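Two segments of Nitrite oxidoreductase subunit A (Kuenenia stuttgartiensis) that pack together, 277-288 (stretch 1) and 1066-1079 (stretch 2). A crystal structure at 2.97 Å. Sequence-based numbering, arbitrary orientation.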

# COMPACT_ATOMS: atom_id res chain seq x y z
N ALA B 277 -22.49 3.71 5.96
CA ALA B 277 -22.76 5.08 6.41
C ALA B 277 -24.14 5.04 7.08
O ALA B 277 -25.12 5.03 6.38
N PRO B 278 -24.26 5.16 8.42
CA PRO B 278 -25.54 4.96 9.12
C PRO B 278 -26.64 5.92 8.71
O PRO B 278 -27.82 5.58 8.87
N GLY B 279 -26.30 7.09 8.18
CA GLY B 279 -27.32 8.05 7.79
C GLY B 279 -28.06 7.66 6.53
O GLY B 279 -29.16 8.17 6.29
N HIS B 280 -27.49 6.77 5.72
CA HIS B 280 -28.11 6.41 4.45
C HIS B 280 -29.48 5.74 4.59
O HIS B 280 -30.39 6.11 3.84
N PRO B 281 -29.69 4.78 5.50
CA PRO B 281 -31.06 4.28 5.69
C PRO B 281 -32.04 5.35 6.14
O PRO B 281 -33.25 5.20 5.91
N PHE B 282 -31.56 6.42 6.78
CA PHE B 282 -32.44 7.50 7.21
C PHE B 282 -32.72 8.48 6.07
O PHE B 282 -33.85 8.96 5.93
N SER B 283 -31.71 8.77 5.25
CA SER B 283 -31.85 9.82 4.24
C SER B 283 -32.53 9.30 2.98
O SER B 283 -33.41 9.97 2.43
N HIS B 284 -32.15 8.12 2.50
CA HIS B 284 -32.75 7.55 1.31
C HIS B 284 -33.20 6.10 1.46
O HIS B 284 -33.86 5.58 0.55
N GLY B 285 -32.88 5.43 2.57
CA GLY B 285 -33.40 4.10 2.82
C GLY B 285 -32.73 2.98 2.07
O GLY B 285 -33.33 1.91 1.93
N LEU B 286 -31.51 3.18 1.59
CA LEU B 286 -30.75 2.15 0.90
C LEU B 286 -29.48 1.86 1.70
O LEU B 286 -28.97 2.73 2.42
N GLN B 287 -28.99 0.63 1.57
CA GLN B 287 -27.81 0.20 2.33
C GLN B 287 -26.65 1.18 2.17
O GLN B 287 -26.08 1.65 3.16
N THR B 288 -26.29 1.50 0.93
CA THR B 288 -25.15 2.37 0.68
C THR B 288 -25.32 3.04 -0.68
O THR B 288 -25.66 2.38 -1.66
N PRO B 1066 -27.45 4.13 20.21
CA PRO B 1066 -28.91 4.00 20.21
C PRO B 1066 -29.53 4.26 18.84
O PRO B 1066 -30.56 3.66 18.51
N MET B 1067 -28.92 5.13 18.04
CA MET B 1067 -29.44 5.45 16.71
C MET B 1067 -29.32 4.30 15.72
O MET B 1067 -29.99 4.32 14.69
N HIS B 1068 -28.48 3.31 16.01
CA HIS B 1068 -28.23 2.21 15.09
C HIS B 1068 -29.00 0.95 15.46
O HIS B 1068 -28.79 -0.10 14.83
N GLN B 1069 -29.87 1.02 16.46
CA GLN B 1069 -30.56 -0.15 17.01
C GLN B 1069 -32.06 0.07 17.04
O GLN B 1069 -32.75 -0.34 17.98
N LEU B 1070 -32.60 0.69 15.99
CA LEU B 1070 -34.02 1.02 15.94
C LEU B 1070 -34.85 -0.17 15.48
O LEU B 1070 -34.38 -1.03 14.73
N ASP B 1071 -36.10 -0.21 15.95
CA ASP B 1071 -37.06 -1.21 15.53
C ASP B 1071 -38.07 -0.68 14.52
O ASP B 1071 -38.83 -1.47 13.95
N SER B 1072 -38.10 0.63 14.28
CA SER B 1072 -39.14 1.27 13.47
C SER B 1072 -38.55 2.06 12.30
O SER B 1072 -39.10 3.10 11.91
N LEU B 1073 -37.45 1.59 11.73
CA LEU B 1073 -36.78 2.28 10.61
C LEU B 1073 -37.16 1.62 9.29
O LEU B 1073 -36.55 0.64 8.86
N PHE B 1074 -38.20 2.15 8.65
CA PHE B 1074 -38.66 1.67 7.35
C PHE B 1074 -37.63 1.90 6.25
O PHE B 1074 -37.66 2.94 5.58
N HIS B 1075 -36.70 0.97 6.08
CA HIS B 1075 -35.73 1.00 4.98
C HIS B 1075 -35.86 -0.26 4.12
O HIS B 1075 -36.66 -1.15 4.40
N LYS B 1076 -35.05 -0.31 3.06
CA LYS B 1076 -35.07 -1.39 2.09
C LYS B 1076 -34.11 -2.52 2.46
O LYS B 1076 -32.99 -2.27 2.90
N ALA B 1077 -34.58 -3.76 2.29
CA ALA B 1077 -33.73 -4.92 2.52
C ALA B 1077 -32.61 -4.96 1.48
O ALA B 1077 -32.82 -4.65 0.31
N LYS B 1078 -31.41 -5.36 1.93
CA LYS B 1078 -30.24 -5.27 1.06
C LYS B 1078 -30.27 -6.29 -0.08
O LYS B 1078 -29.73 -6.01 -1.16
N ILE B 1079 -30.89 -7.45 0.12
CA ILE B 1079 -30.74 -8.56 -0.82
C ILE B 1079 -31.93 -8.63 -1.78
O ILE B 1079 -31.79 -9.06 -2.93

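No two touching residues of the stretches are closer than 785 positions in sequence, yet one backbone hydrogen bond ties the stretches together, and the residue that accepts it has no side chain. Lys1076 N donates to Gly285 O over 3.0 Å, with an N-H...acceptor angle of 158°, and this is the only hydrogen bond across the contact. Gly285 follows the short helix that includes residues 280-283, one residue after His284 leaves helical geometry. Its positive phi (78°) by itself favours glycine, and its CA lies 4.4 Å from the CA of His1075. The backbones approach closely here; an ideal CB on Gly285 would point sideways, 4.0 Å from His1075 CA, so it is the positive phi rather than a clash that favours glycine.

The rest of the contact is largely apolar and centres on Phe282, which has the largest area covered by the other stretch. Its CA-to-CB bond points away from stretch 2, but the m rotamer (chi1 -64°, chi2 -81°) brings the end of the side chain back, so that the ring lies among Met1067, Leu1070 and Leu1073. Leu1073, in the tp rotamer, covers one face: its CD2 lies 3.9 Å from the centroid of the Phe282 ring, 18° off the normal, a CH-pi contact. The other methyl of the same leucine also reaches the ring, with Leu1073 CD1 3.6 Å from Phe282 CD1. At the ring edge, Leu1070 CD1 approaches Phe282 CE1 to 3.6 Å, and the carbonyl oxygen Met1067 O lies 3.5 Å from Phe282 CZ, near the ring plane. Met1067, with all three chi angles in m, curls its terminal methyl toward the same end of the ring, placing CE 4.0 Å from Phe282 CZ.

Pro281 points toward stretch 2 and extends this apolar patch toward the backbone hydrogen bond. Its CB packs 3.8 Å from Leu1073 CD2 and 4.1 Å from His1075 CB, so one proline carbon bridges the leucine and the histidine. His1075 adopts p (chi1 56°), which turns its ring back along its own chain; ND1 donates to Leu1073 O at 2.5 Å, a short distance, while NE2 is satisfied elsewhere in the structure. The imidazole has polar partners at both nitrogens, while CB of His1075 lies 3.8 Å from Gly285 O.

Beyond this region, His1068 and Gln287 make contacts across the stretches but no hydrogen bonds to the other stretch. Pro278, in the type I turn from Ala277 to His280, points toward stretch 2 and sets its CB 3.2 Å from His1068 NE2. The m rotamer of His1068 brings its ring end nearer to stretch 1, and both ring nitrogens are hydrogen-bonded elsewhere. Gln287 points toward stretch 2 in an extended tt conformation, and its OE1 lies 3.5 Å from Lys1078 CB. The ends of both lysines lead away from stretch 1: Lys1076 is extended through chi3 before its NZ donates to Ala1077 O at 2.8 Å, and Lys1078 NZ is bonded elsewhere.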

# COMPACT_ATOMS: atom_id res chain seq x y z
CB ALA B 277 -22.75 5.99 5.23
CB PRO B 278 -25.16 5.16 10.59
CG PRO B 278 -23.65 4.93 10.61
CD PRO B 278 -23.19 5.55 9.36
CB HIS B 280 -27.15 5.54 3.64
CG HIS B 280 -26.02 6.30 3.03
ND1 HIS B 280 -25.05 5.70 2.25
CD2 HIS B 280 -25.70 7.61 3.07
CE1 HIS B 280 -24.18 6.61 1.85
NE2 HIS B 280 -24.56 7.78 2.33
CB PRO B 281 -30.90 3.18 6.76
CG PRO B 281 -29.49 2.74 6.61
CD PRO B 281 -28.72 3.98 6.26
CB PHE B 282 -31.83 8.24 8.40
CG PHE B 282 -31.69 7.39 9.63
CD1 PHE B 282 -32.77 7.19 10.47
CD2 PHE B 282 -30.48 6.81 9.96
CE1 PHE B 282 -32.65 6.42 11.61
CE2 PHE B 282 -30.35 6.04 11.09
CZ PHE B 282 -31.43 5.84 11.92
CB SER B 283 -30.48 10.40 3.90
OG SER B 283 -29.90 11.04 5.03
CB HIS B 284 -31.79 7.64 0.12
CG HIS B 284 -30.44 7.04 0.38
ND1 HIS B 284 -30.19 5.69 0.23
CD2 HIS B 284 -29.28 7.60 0.77
CE1 HIS B 284 -28.92 5.45 0.52
NE2 HIS B 284 -28.35 6.59 0.85
CB LEU B 286 -30.39 2.57 -0.53
CG LEU B 286 -30.13 1.49 -1.57
CD1 LEU B 286 -30.52 2.03 -2.92
CD2 LEU B 286 -28.68 1.05 -1.59
CB GLN B 287 -27.40 -1.20 1.88
CG GLN B 287 -26.34 -1.85 2.76
CD GLN B 287 -25.84 -3.16 2.19
OE1 GLN B 287 -26.11 -3.50 1.04
NE2 GLN B 287 -25.10 -3.92 3.00
CB THR B 288 -23.83 1.59 0.73
OG1 THR B 288 -23.45 1.37 2.09
CG2 THR B 288 -22.72 2.36 0.03
CB PRO B 1066 -29.36 5.05 21.24
CG PRO B 1066 -28.14 5.33 22.07
CD PRO B 1066 -26.98 5.17 21.14
CB MET B 1067 -28.73 6.68 16.15
CG MET B 1067 -29.16 7.99 16.79
SD MET B 1067 -30.89 8.38 16.47
CE MET B 1067 -30.85 8.70 14.71
CB HIS B 1068 -26.73 1.88 15.04
CG HIS B 1068 -25.88 3.02 14.57
ND1 HIS B 1068 -24.50 2.97 14.59
CD2 HIS B 1068 -26.21 4.23 14.06
CE1 HIS B 1068 -24.02 4.11 14.11
NE2 HIS B 1068 -25.03 4.89 13.79
CB GLN B 1069 -30.01 -0.50 18.39
CG GLN B 1069 -28.48 -0.44 18.44
CD GLN B 1069 -27.90 -1.02 19.70
OE1 GLN B 1069 -28.50 -1.86 20.35
NE2 GLN B 1069 -26.70 -0.56 20.06
CB LEU B 1070 -34.26 2.19 14.98
CG LEU B 1070 -33.55 3.52 15.21
CD1 LEU B 1070 -34.15 4.59 14.32
CD2 LEU B 1070 -33.62 3.92 16.66
CB ASP B 1071 -37.82 -1.76 16.75
CG ASP B 1071 -36.97 -2.68 17.60
OD1 ASP B 1071 -36.06 -3.33 17.05
OD2 ASP B 1071 -37.22 -2.75 18.82
CB SER B 1072 -40.01 2.17 14.34
OG SER B 1072 -39.25 3.23 14.90
CB LEU B 1073 -35.27 2.30 10.80
CG LEU B 1073 -34.61 3.15 9.70
CD1 LEU B 1073 -35.13 4.58 9.74
CD2 LEU B 1073 -33.09 3.13 9.81
CB PHE B 1074 -39.97 2.36 6.98
CG PHE B 1074 -40.51 1.97 5.64
CD1 PHE B 1074 -41.07 0.72 5.44
CD2 PHE B 1074 -40.47 2.85 4.57
CE1 PHE B 1074 -41.57 0.35 4.21
CE2 PHE B 1074 -40.96 2.49 3.33
CZ PHE B 1074 -41.52 1.24 3.15
CB HIS B 1075 -34.30 1.18 5.50
CG HIS B 1075 -33.88 0.15 6.49
ND1 HIS B 1075 -34.33 0.13 7.79
CD2 HIS B 1075 -33.04 -0.91 6.37
CE1 HIS B 1075 -33.79 -0.89 8.42
NE2 HIS B 1075 -33.00 -1.54 7.59
CB LYS B 1076 -34.70 -0.87 0.70
CG LYS B 1076 -34.54 -1.96 -0.36
CD LYS B 1076 -33.89 -1.43 -1.63
CE LYS B 1076 -33.79 -2.51 -2.70
NZ LYS B 1076 -32.90 -3.63 -2.29
CB ALA B 1077 -34.55 -6.20 2.47
CB LYS B 1078 -28.96 -5.41 1.89
CG LYS B 1078 -28.71 -6.77 2.52
CD LYS B 1078 -27.40 -6.76 3.31
CE LYS B 1078 -27.03 -8.13 3.83
NZ LYS B 1078 -27.94 -8.60 4.90
CB ILE B 1079 -30.57 -9.89 -0.07
CG1 ILE B 1079 -29.32 -9.85 0.81
CG2 ILE B 1079 -30.47 -11.05 -1.05
CD1 ILE B 1079 -28.03 -9.71 0.03